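Local coordinates for protein urocanate hydratase (Paenibacillus sp. Soil724D2, PDB 7NED) that probably catalyses the NAD+-dependent hydration of thiourocanate in bacterial ergothioneine breakdown, and binds urocanate beside the cofactor, at residues 39-51 / 115-129. Sequence-based numbering, arbitrary orientation.
Sequences LIVYAALAKAARN and GLLIWGGLTAAAWQY. With URO ((2E)-3-(1H-imidazol-4-yl)acrylic acid), chain B; NAD (nicotinamide-adenine-dinucleotide), chain C.
The Y42 ring carries the Y129 ring over one face, nearly parallel (6°) but strongly offset, with centroids 4.8 Å apart, and A46 CB lies over the opposite face, toward the rim; at its edge lie A124 N, the NAD phosphate oxygen O1N and the urocanate imidazole. Y42 OH accepts two backbone bonds, from L122 N at 2.9 Å and, straighter, from T123 N at 3.0 Å, which fix the phenol beside the bound urocanate. With Y42 CG between backbone N and carbonyl carbon (chi1 73°), the ring lies against A124 and its OH comes to the N-H groups of L122 and T123. T123 OG1 donates to urocanate OAB, and A43 N bonds NAD O1N, so the two segments together line the urocanate and NAD pockets.

G121 N lies 3.4 Å above the centre of the W119 ring, whose edge faces A43 O. Lacking a side chain, G121 avoids a clash with A46 CB. K47 N donates to W119 O at 2.9 Å, while one water joins L45 O to W119 N. Farther along, W127 NE1 reaches A48 O at 3.0 Å, in both the indole and carbonyl planes, and a second water ties A48 O to A125 O.

R50 NH1 donates to G115 O on a lone pair at 3.0 Å, and L116 O lies over a guanidinium face. NE and NH2 bond S75 O and Q74 O; an alanine here would probably leave these three carbonyls without their donor and loosen the loop's start.

The 115-129 loop follows helix 105-113, ended by the Schellman motif at G115. F108 of that helix packs against L45 and L117, V29 of helix 17-31 backs V41 and Y129, and strands 91-95 and 428-441 adjoin W127 and L122, respectively.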
ATOM      1  N   LEU A  39     -20.595   4.057 -14.539  1.00 21.49           N
ATOM      2  CA  LEU A  39     -19.236   3.521 -14.546  1.00 21.75           C
ATOM      3  C   LEU A  39     -19.094   2.290 -13.653  1.00 21.27           C
ATOM      4  O   LEU A  39     -17.971   1.879 -13.328  1.00 20.42           O
ATOM      5  CB  LEU A  39     -18.220   4.600 -14.144  1.00 15.81           C
ATOM      6  CG  LEU A  39     -18.081   5.712 -15.190  1.00 20.49           C
ATOM      7  CD1 LEU A  39     -17.295   6.929 -14.704  1.00 19.72           C
ATOM      8  CD2 LEU A  39     -17.403   5.152 -16.439  1.00 23.00           C
ATOM      9  N   ILE A  40     -20.203   1.660 -13.264  1.00 19.11           N
ATOM     10  CA  ILE A  40     -20.146   0.570 -12.285  1.00 17.62           C
ATOM     11  C   ILE A  40     -19.985  -0.749 -13.026  1.00 16.36           C
ATOM     12  O   ILE A  40     -20.813  -1.106 -13.875  1.00 21.64           O
ATOM     13  CB  ILE A  40     -21.386   0.554 -11.382  1.00 19.20           C
ATOM     14  CG1 ILE A  40     -21.401   1.796 -10.478  1.00 19.24           C
ATOM     15  CG2 ILE A  40     -21.412  -0.707 -10.541  1.00 20.70           C
ATOM     16  CD1 ILE A  40     -22.702   1.944  -9.708  1.00 22.96           C
ATOM     17  N   VAL A  41     -18.908  -1.474 -12.730  1.00 16.07           N
ATOM     18  CA  VAL A  41     -18.670  -2.750 -13.403  1.00 16.46           C
ATOM     19  C   VAL A  41     -19.370  -3.904 -12.679  1.00 18.50           C
ATOM     20  O   VAL A  41     -20.067  -4.715 -13.303  1.00 19.50           O
ATOM     21  CB  VAL A  41     -17.151  -2.994 -13.549  1.00 13.97           C
ATOM     22  CG1 VAL A  41     -16.881  -4.331 -14.268  1.00 15.37           C
ATOM     23  CG2 VAL A  41     -16.496  -1.812 -14.295  1.00 14.47           C
ATOM     24  N   TYR A  42     -19.233  -3.991 -11.357  1.00 16.16           N
ATOM     25  CA  TYR A  42     -19.811  -5.105 -10.622  1.00 15.30           C
ATOM     26  C   TYR A  42     -19.785  -4.763  -9.135  1.00 17.68           C
ATOM     27  O   TYR A  42     -19.330  -3.675  -8.729  1.00 17.78           O
ATOM     28  CB  TYR A  42     -19.063  -6.402 -10.965  1.00 18.07           C
ATOM     29  CG  TYR A  42     -17.681  -6.528 -10.369  1.00 20.08           C
ATOM     30  CD1 TYR A  42     -16.605  -5.855 -10.900  1.00 17.26           C
ATOM     31  CD2 TYR A  42     -17.470  -7.329  -9.258  1.00 23.71           C
ATOM     32  CE1 TYR A  42     -15.307  -5.994 -10.352  1.00 18.15           C
ATOM     33  CE2 TYR A  42     -16.212  -7.459  -8.691  1.00 23.11           C
ATOM     34  CZ  TYR A  42     -15.130  -6.778  -9.260  1.00 20.08           C
ATOM     35  OH  TYR A  42     -13.881  -6.925  -8.725  1.00 21.36           O
ATOM     36  N   ALA A  43     -20.300  -5.678  -8.317  1.00 15.56           N
ATOM     37  CA  ALA A  43     -20.200  -5.544  -6.854  1.00 16.35           C
ATOM     38  C   ALA A  43     -20.785  -4.220  -6.361  1.00 15.91           C
ATOM     39  O   ALA A  43     -20.278  -3.591  -5.416  1.00 18.01           O
ATOM     40  CB  ALA A  43     -18.759  -5.700  -6.392  1.00 15.71           C
ATOM     41  N   ALA A  44     -21.844  -3.772  -7.030  1.00 17.02           N
ATOM     42  CA  ALA A  44     -22.718  -2.685  -6.585  1.00 19.60           C
ATOM     43  C   ALA A  44     -22.115  -1.306  -6.809  1.00 19.11           C
ATOM     44  O   ALA A  44     -22.812  -0.373  -7.234  1.00 20.08           O
ATOM     45  CB  ALA A  44     -23.088  -2.832  -5.106  1.00 21.83           C
ATOM     46  N   LEU A  45     -20.828  -1.143  -6.505  1.00 18.80           N
ATOM     47  CA  LEU A  45     -20.244   0.182  -6.693  1.00 18.75           C
ATOM     48  C   LEU A  45     -18.771   0.119  -7.106  1.00 18.77           C
ATOM     49  O   LEU A  45     -18.058   1.118  -6.954  1.00 17.87           O
ATOM     50  CB  LEU A  45     -20.438   1.012  -5.423  1.00 19.61           C
ATOM     51  CG  LEU A  45     -19.587   0.626  -4.213  1.00 21.13           C
ATOM     52  CD1 LEU A  45     -19.626   1.790  -3.177  1.00 24.07           C
ATOM     53  CD2 LEU A  45     -20.052  -0.707  -3.547  1.00 19.30           C
ATOM     54  N   ALA A  46     -18.315  -1.004  -7.663  1.00 16.88           N
ATOM     55  CA  ALA A  46     -16.945  -1.097  -8.150  1.00 16.19           C
ATOM     56  C   ALA A  46     -16.888  -0.408  -9.502  1.00 18.43           C
ATOM     57  O   ALA A  46     -17.562  -0.825 -10.436  1.00 15.68           O
ATOM     58  CB  ALA A  46     -16.496  -2.549  -8.244  1.00 15.66           C
ATOM     59  N   LYS A  47     -16.104   0.658  -9.608  1.00 15.79           N
ATOM     60  CA  LYS A  47     -16.181   1.517 -10.773  1.00 16.39           C
ATOM     61  C   LYS A  47     -14.923   1.416 -11.622  1.00 18.83           C
ATOM     62  O   LYS A  47     -13.815   1.186 -11.116  1.00 18.17           O
ATOM     63  CB  LYS A  47     -16.407   2.961 -10.314  1.00 19.64           C
ATOM     64  CG  LYS A  47     -17.796   3.177  -9.697  1.00 20.57           C
ATOM     65  CD  LYS A  47     -18.097   4.647  -9.513  1.00 24.55           C
ATOM     66  CE  LYS A  47     -19.542   4.920  -9.125  1.00 26.76           C
ATOM     67  NZ  LYS A  47     -20.158   6.002  -9.979  1.00 32.75           N
ATOM     68  N   ALA A  48     -15.096   1.648 -12.913  1.00 15.36           N
ATOM     69  CA  ALA A  48     -13.987   1.603 -13.850  1.00 15.35           C
ATOM     70  C   ALA A  48     -13.168   2.878 -13.858  1.00 16.86           C
ATOM     71  O   ALA A  48     -12.036   2.860 -14.357  1.00 15.85           O
ATOM     72  CB  ALA A  48     -14.517   1.347 -15.261  1.00 15.35           C
ATOM     73  N   ALA A  49     -13.741   3.999 -13.419  1.00 17.97           N
ATOM     74  CA  ALA A  49     -13.039   5.286 -13.388  1.00 14.75           C
ATOM     75  C   ALA A  49     -13.773   6.153 -12.392  1.00 16.16           C
ATOM     76  O   ALA A  49     -14.873   5.822 -11.968  1.00 14.31           O
ATOM     77  CB  ALA A  49     -13.004   5.988 -14.744  1.00 16.05           C
ATOM     78  N   ARG A  50     -13.170   7.287 -12.031  1.00 16.18           N
ATOM     79  CA  ARG A  50     -13.799   8.043 -10.958  1.00 18.09           C
ATOM     80  C   ARG A  50     -15.072   8.720 -11.441  1.00 16.87           C
ATOM     81  O   ARG A  50     -16.025   8.866 -10.674  1.00 18.39           O
ATOM     82  CB  ARG A  50     -12.844   9.082 -10.373  1.00 18.49           C
ATOM     83  CG  ARG A  50     -13.423   9.674  -9.110  1.00 19.93           C
ATOM     84  CD  ARG A  50     -12.530  10.705  -8.506  1.00 19.72           C
ATOM     85  NE  ARG A  50     -11.146  10.219  -8.279  1.00 18.73           N
ATOM     86  CZ  ARG A  50     -10.196  10.962  -7.731  1.00 19.48           C
ATOM     87  NH1 ARG A  50     -10.480  12.211  -7.358  1.00 15.89           N
ATOM     88  NH2 ARG A  50      -8.960  10.493  -7.600  1.00 16.70           N
ATOM     89  N   ASN A  51     -15.112   9.116 -12.700  1.00 18.17           N
ATOM     90  CA  ASN A  51     -16.237   9.876 -13.237  1.00 16.97           C
ATOM     91  C   ASN A  51     -16.020   9.956 -14.738  1.00 18.47           C
ATOM     92  O   ASN A  51     -14.994   9.499 -15.260  1.00 17.93           O
ATOM     93  CB  ASN A  51     -16.333  11.259 -12.584  1.00 20.07           C
ATOM     94  CG  ASN A  51     -14.978  11.953 -12.533  1.00 19.27           C
ATOM     95  OD1 ASN A  51     -14.292  12.040 -13.555  1.00 18.37           O
ATOM     96  ND2 ASN A  51     -14.578  12.418 -11.353  1.00 19.62           N
ATOM     97  N   GLY A 115     -16.012  13.618  -4.272  1.00 20.81           N
ATOM     98  CA  GLY A 115     -15.306  13.528  -5.538  1.00 20.91           C
ATOM     99  C   GLY A 115     -13.843  13.128  -5.423  1.00 21.46           C
ATOM    100  O   GLY A 115     -13.101  13.256  -6.398  1.00 21.80           O
ATOM    101  N   LEU A 116     -13.410  12.614  -4.273  1.00 18.44           N
ATOM    102  CA  LEU A 116     -11.983  12.335  -4.047  1.00 16.85           C
ATOM    103  C   LEU A 116     -11.583  10.883  -4.317  1.00 18.51           C
ATOM    104  O   LEU A 116     -10.387  10.600  -4.492  1.00 18.89           O
ATOM    105  CB  LEU A 116     -11.609  12.710  -2.608  1.00 16.34           C
ATOM    106  CG  LEU A 116     -11.526  14.240  -2.385  1.00 19.26           C
ATOM    107  CD1 LEU A 116     -11.385  14.492  -0.896  1.00 20.42           C
ATOM    108  CD2 LEU A 116     -10.304  14.840  -3.079  1.00 19.02           C
ATOM    109  N   LEU A 117     -12.524   9.955  -4.376  1.00 17.28           N
ATOM    110  CA  LEU A 117     -12.131   8.573  -4.648  1.00 16.96           C
ATOM    111  C   LEU A 117     -13.315   7.771  -5.165  1.00 18.12           C
ATOM    112  O   LEU A 117     -14.455   8.250  -5.215  1.00 18.14           O
ATOM    113  CB  LEU A 117     -11.526   7.909  -3.412  1.00 17.63           C
ATOM    114  CG  LEU A 117     -12.502   7.887  -2.238  1.00 16.32           C
ATOM    115  CD1 LEU A 117     -13.491   6.786  -2.331  1.00 21.34           C
ATOM    116  CD2 LEU A 117     -11.601   7.548  -1.029  1.00 20.35           C
ATOM    117  N   ILE A 118     -13.023   6.536  -5.558  1.00 15.49           N
ATOM    118  CA  ILE A 118     -14.050   5.671  -6.087  1.00 20.67           C
ATOM    119  C   ILE A 118     -13.582   4.348  -5.434  1.00 16.49           C
ATOM    120  O   ILE A 118     -12.430   4.237  -4.999  1.00 16.14           O
ATOM    121  CB  ILE A 118     -13.880   5.703  -7.642  1.00 19.91           C
ATOM    122  CG1 ILE A 118     -15.036   5.208  -8.313  1.00 28.96           C
ATOM    123  CG2 ILE A 118     -12.766   4.752  -8.091  1.00 18.41           C
ATOM    124  CD1 ILE A 118     -16.017   6.351  -7.907  1.00 22.28           C
ATOM    125  N   TRP A 119     -14.457   3.372  -5.268  1.00 15.09           N
ATOM    126  CA  TRP A 119     -13.984   2.000  -4.988  1.00 16.16           C
ATOM    127  C   TRP A 119     -13.720   1.297  -6.309  1.00 16.96           C
ATOM    128  O   TRP A 119     -14.565   1.327  -7.199  1.00 14.52           O
ATOM    129  CB  TRP A 119     -14.995   1.164  -4.205  1.00 16.75           C
ATOM    130  CG  TRP A 119     -14.531  -0.246  -3.881  1.00 17.94           C
ATOM    131  CD1 TRP A 119     -13.323  -0.615  -3.359  1.00 17.47           C
ATOM    132  CD2 TRP A 119     -15.276  -1.463  -4.042  1.00 18.73           C
ATOM    133  NE1 TRP A 119     -13.269  -1.978  -3.181  1.00 15.99           N
ATOM    134  CE2 TRP A 119     -14.456  -2.519  -3.587  1.00 17.17           C
ATOM    135  CE3 TRP A 119     -16.542  -1.762  -4.544  1.00 18.20           C
ATOM    136  CZ2 TRP A 119     -14.856  -3.850  -3.635  1.00 17.16           C
ATOM    137  CZ3 TRP A 119     -16.951  -3.085  -4.581  1.00 18.12           C
ATOM    138  CH2 TRP A 119     -16.119  -4.113  -4.118  1.00 19.28           C
ATOM    139  N   GLY A 120     -12.548   0.651  -6.436  1.00 17.43           N
ATOM    140  CA  GLY A 120     -12.227   0.018  -7.700  1.00 15.58           C
ATOM    141  C   GLY A 120     -12.588  -1.449  -7.807  1.00 14.79           C
ATOM    142  O   GLY A 120     -12.219  -2.087  -8.802  1.00 15.04           O
ATOM    143  N   GLY A 121     -13.316  -1.996  -6.838  1.00 15.15           N
ATOM    144  CA  GLY A 121     -13.456  -3.435  -6.770  1.00 14.91           C
ATOM    145  C   GLY A 121     -12.089  -4.095  -6.710  1.00 15.91           C
ATOM    146  O   GLY A 121     -11.105  -3.532  -6.197  1.00 17.54           O
ATOM    147  N   LEU A 122     -12.029  -5.341  -7.190  1.00 13.27           N
ATOM    148  CA  LEU A 122     -10.731  -5.921  -7.476  1.00 16.02           C
ATOM    149  C   LEU A 122     -10.341  -5.649  -8.919  1.00 16.72           C
ATOM    150  O   LEU A 122      -9.300  -5.033  -9.184  1.00 16.14           O
ATOM    151  CB  LEU A 122     -10.737  -7.439  -7.189  1.00 16.15           C
ATOM    152  CG  LEU A 122     -11.102  -7.820  -5.763  1.00 15.66           C
ATOM    153  CD1 LEU A 122     -10.903  -9.313  -5.487  1.00 18.90           C
ATOM    154  CD2 LEU A 122     -10.287  -6.980  -4.789  1.00 20.92           C
ATOM    155  N   THR A 123     -11.212  -6.003  -9.866  1.00 15.50           N
ATOM    156  CA  THR A 123     -10.829  -5.906 -11.264  1.00 14.40           C
ATOM    157  C   THR A 123     -11.548  -4.793 -12.024  1.00 16.47           C
ATOM    158  O   THR A 123     -11.363  -4.692 -13.238  1.00 20.03           O
ATOM    159  CB  THR A 123     -11.086  -7.233 -11.954  1.00 14.78           C
ATOM    160  OG1 THR A 123     -12.460  -7.571 -11.758  1.00 16.13           O
ATOM    161  CG2 THR A 123     -10.178  -8.333 -11.380  1.00 16.42           C
ATOM    162  N   ALA A 124     -12.362  -3.966 -11.362  1.00 14.80           N
ATOM    163  CA  ALA A 124     -13.114  -2.939 -12.095  1.00 14.24           C
ATOM    164  C   ALA A 124     -12.203  -1.787 -12.516  1.00 13.67           C
ATOM    165  O   ALA A 124     -12.087  -1.468 -13.705  1.00 14.90           O
ATOM    166  CB  ALA A 124     -14.275  -2.406 -11.248  1.00 14.21           C
ATOM    167  N   ALA A 125     -11.554  -1.142 -11.547  1.00 15.34           N
ATOM    168  CA  ALA A 125     -10.796   0.056 -11.901  1.00 14.72           C
ATOM    169  C   ALA A 125      -9.496  -0.260 -12.613  1.00 14.93           C
ATOM    170  O   ALA A 125      -8.883   0.657 -13.183  1.00 15.84           O
ATOM    171  CB  ALA A 125     -10.506   0.894 -10.673  1.00 13.12           C
ATOM    172  N   ALA A 126      -9.052  -1.516 -12.584  1.00 13.44           N
ATOM    173  CA  ALA A 126      -7.893  -1.924 -13.356  1.00 12.54           C
ATOM    174  C   ALA A 126      -8.274  -2.573 -14.683  1.00 16.29           C
ATOM    175  O   ALA A 126      -7.380  -2.945 -15.447  1.00 17.77           O
ATOM    176  CB  ALA A 126      -7.023  -2.877 -12.531  1.00 16.46           C
ATOM    177  N   TRP A 127      -9.574  -2.748 -14.944  1.00 12.91           N
ATOM    178  CA  TRP A 127     -10.142  -3.059 -16.259  1.00 14.29           C
ATOM    179  C   TRP A 127      -9.807  -4.529 -16.515  1.00 16.24           C
ATOM    180  O   TRP A 127      -9.455  -4.920 -17.639  1.00 16.98           O
ATOM    181  CB  TRP A 127      -9.473  -2.199 -17.319  1.00 15.66           C
ATOM    182  CG  TRP A 127      -9.689  -0.740 -17.046  1.00 14.54           C
ATOM    183  CD1 TRP A 127     -10.544  -0.144 -16.143  1.00 14.40           C
ATOM    184  CD2 TRP A 127      -8.680   0.232 -17.317  1.00 12.93           C
ATOM    185  NE1 TRP A 127     -10.208   1.205 -15.988  1.00 14.14           N
ATOM    186  CE2 TRP A 127      -9.060   1.445 -16.697  1.00 13.73           C
ATOM    187  CE3 TRP A 127      -7.505   0.200 -18.077  1.00 15.16           C
ATOM    188  CZ2 TRP A 127      -8.311   2.613 -16.827  1.00 16.19           C
ATOM    189  CZ3 TRP A 127      -6.763   1.386 -18.219  1.00 14.54           C
ATOM    190  CH2 TRP A 127      -7.168   2.564 -17.591  1.00 14.48           C
ATOM    191  N   GLN A 128      -9.865  -5.361 -15.475  1.00 13.97           N
ATOM    192  CA  GLN A 128      -9.438  -6.755 -15.617  1.00 14.17           C
ATOM    193  C   GLN A 128     -10.602  -7.738 -15.539  1.00 17.76           C
ATOM    194  O   GLN A 128     -10.389  -8.959 -15.576  1.00 17.31           O
ATOM    195  CB  GLN A 128      -8.349  -7.086 -14.560  1.00 14.82           C
ATOM    196  CG  GLN A 128      -7.108  -6.236 -14.792  1.00 14.04           C
ATOM    197  CD  GLN A 128      -6.124  -6.146 -13.609  1.00 18.87           C
ATOM    198  OE1 GLN A 128      -6.489  -6.285 -12.424  1.00 15.28           O
ATOM    199  NE2 GLN A 128      -4.863  -5.846 -13.943  1.00 13.28           N
ATOM    200  N   TYR A 129     -11.819  -7.210 -15.424  1.00 15.26           N
ATOM    201  CA  TYR A 129     -13.038  -7.977 -15.339  1.00 15.72           C
ATOM    202  C   TYR A 129     -13.368  -8.482 -16.726  1.00 16.88           C
ATOM    203  O   TYR A 129     -13.179  -7.752 -17.710  1.00 15.69           O
ATOM    204  CB  TYR A 129     -14.120  -7.054 -14.808  1.00 15.47           C
ATOM    205  CG  TYR A 129     -15.476  -7.637 -14.606  1.00 14.10           C
ATOM    206  CD1 TYR A 129     -15.758  -8.399 -13.490  1.00 18.95           C
ATOM    207  CD2 TYR A 129     -16.493  -7.359 -15.498  1.00 14.89           C
ATOM    208  CE1 TYR A 129     -17.037  -8.918 -13.299  1.00 21.66           C
ATOM    209  CE2 TYR A 129     -17.769  -7.873 -15.317  1.00 19.89           C
ATOM    210  CZ  TYR A 129     -18.023  -8.655 -14.201  1.00 18.69           C
ATOM    211  OH  TYR A 129     -19.265  -9.189 -13.986  1.00 23.08           O
TER
HETATM  212  OAA URO B 701     -13.166 -12.007 -11.396  0.69 21.59           O
HETATM  213  CAI URO B 701     -13.292 -10.718 -11.256  0.69 14.42           C
HETATM  214  OAB URO B 701     -13.194  -9.966 -12.143  0.69 14.11           O
HETATM  215  CAC URO B 701     -13.535 -10.157  -9.917  0.69 25.17           C
HETATM  216  CAD URO B 701     -13.627 -10.954  -8.885  0.69 26.90           C
HETATM  217  CAJ URO B 701     -13.866 -10.244  -7.684  0.69 25.48           C
HETATM  218  CAF URO B 701     -14.302 -10.736  -6.490  0.69 28.08           C
HETATM  219  NAH URO B 701     -14.590  -9.718  -5.619  0.69 29.29           N
HETATM  220  CAE URO B 701     -14.319  -8.620  -6.286  0.69 24.87           C
HETATM  221  NAG URO B 701     -13.881  -8.882  -7.538  0.69 26.80           N
HETATM  222  PA  NAD C 702     -23.687  -7.274  -7.803  1.00 17.81           P
HETATM  223  O1A NAD C 702     -24.067  -6.132  -6.863  1.00 19.66           O
HETATM  224  O2A NAD C 702     -23.577  -7.187  -9.271  1.00 21.25           O
HETATM  225  O5B NAD C 702     -25.007  -8.321  -7.622  1.00 20.62           O
HETATM  226  C5B NAD C 702     -25.448  -8.464  -6.332  1.00 17.30           C
HETATM  227  C4B NAD C 702     -26.850  -9.214  -6.491  1.00 18.90           C
HETATM  228  O4B NAD C 702     -27.493  -9.426  -5.266  0.89 17.75           O
HETATM  229  C3B NAD C 702     -27.708  -8.201  -7.316  1.00 20.33           C
HETATM  230  O3B NAD C 702     -28.280  -8.836  -8.383  1.00 22.07           O
HETATM  231  C2B NAD C 702     -28.789  -7.758  -6.282  1.00 20.75           C
HETATM  232  O2B NAD C 702     -30.042  -7.597  -6.840  1.00 21.27           O
HETATM  233  C1B NAD C 702     -28.867  -9.035  -5.450  0.93 16.27           C
HETATM  234  N9A NAD C 702     -29.358  -8.843  -4.084  1.00 17.75           N
HETATM  235  C8A NAD C 702     -29.118  -7.802  -3.194  1.00 20.48           C
HETATM  236  N7A NAD C 702     -29.725  -7.955  -2.044  1.00 19.39           N
HETATM  237  C5A NAD C 702     -30.383  -9.172  -2.158  1.00 18.68           C
HETATM  238  C6A NAD C 702     -31.218  -9.895  -1.276  1.00 20.42           C
HETATM  239  N6A NAD C 702     -31.490  -9.442  -0.032  0.94 20.45           N
HETATM  240  N1A NAD C 702     -31.742 -11.091  -1.665  0.98 21.10           N
HETATM  241  C2A NAD C 702     -31.457 -11.478  -2.934  1.00 19.42           C
HETATM  242  N3A NAD C 702     -30.691 -10.902  -3.874  1.00 19.51           N
HETATM  243  C4A NAD C 702     -30.168  -9.733  -3.446  0.77 18.71           C
HETATM  244  O3  NAD C 702     -22.529  -7.909  -6.959  0.87 15.44           O
HETATM  245  PN  NAD C 702     -21.569  -8.999  -7.618  1.00 17.80           P
HETATM  246  O1N NAD C 702     -20.464  -8.589  -8.547  1.00 18.36           O
HETATM  247  O2N NAD C 702     -22.408 -10.228  -7.900  1.00 15.49           O
HETATM  248  O5D NAD C 702     -20.634  -9.559  -6.283  1.00 16.71           O
HETATM  249  C5D NAD C 702     -21.433 -10.052  -5.194  0.84 17.74           C
HETATM  250  C4D NAD C 702     -20.526 -10.359  -4.034  1.00 16.46           C
HETATM  251  O4D NAD C 702     -19.415 -11.135  -4.443  1.00 21.77           O
HETATM  252  C3D NAD C 702     -19.909  -8.912  -3.662  0.82 18.41           C
HETATM  253  O3D NAD C 702     -19.854  -8.724  -2.253  1.00 18.47           O
HETATM  254  C2D NAD C 702     -18.444  -8.974  -4.229  1.00 18.79           C
HETATM  255  O2D NAD C 702     -17.489  -8.333  -3.487  0.80 19.00           O
HETATM  256  C1D NAD C 702     -18.330 -10.480  -3.832  1.00 24.78           C
HETATM  257  N1N NAD C 702     -17.092 -11.190  -4.182  1.00 28.54           N
HETATM  258  C2N NAD C 702     -16.035 -10.750  -3.409  0.05 24.90           C
HETATM  259  C3N NAD C 702     -14.781 -11.330  -3.518  0.44 27.97           C
HETATM  260  C7N NAD C 702     -13.665 -10.722  -2.657  0.54 27.19           C
HETATM  261  O7N NAD C 702     -12.666 -11.339  -2.288  0.70 27.64           O
HETATM  262  N7N NAD C 702     -13.770  -9.377  -2.345  0.79 27.62           N
HETATM  263  C4N NAD C 702     -14.653 -12.389  -4.427  0.58 29.33           C
HETATM  264  C5N NAD C 702     -15.753 -12.810  -5.174  1.00 27.13           C
HETATM  265  C6N NAD C 702     -17.012 -12.203  -5.030  1.00 29.25           C
HETATM  266  O   HOH W   1     -17.169   3.517  -5.811  1.00 18.63           O
HETATM  267  O   HOH W   2      -9.389   3.566 -13.267  1.00 15.47           O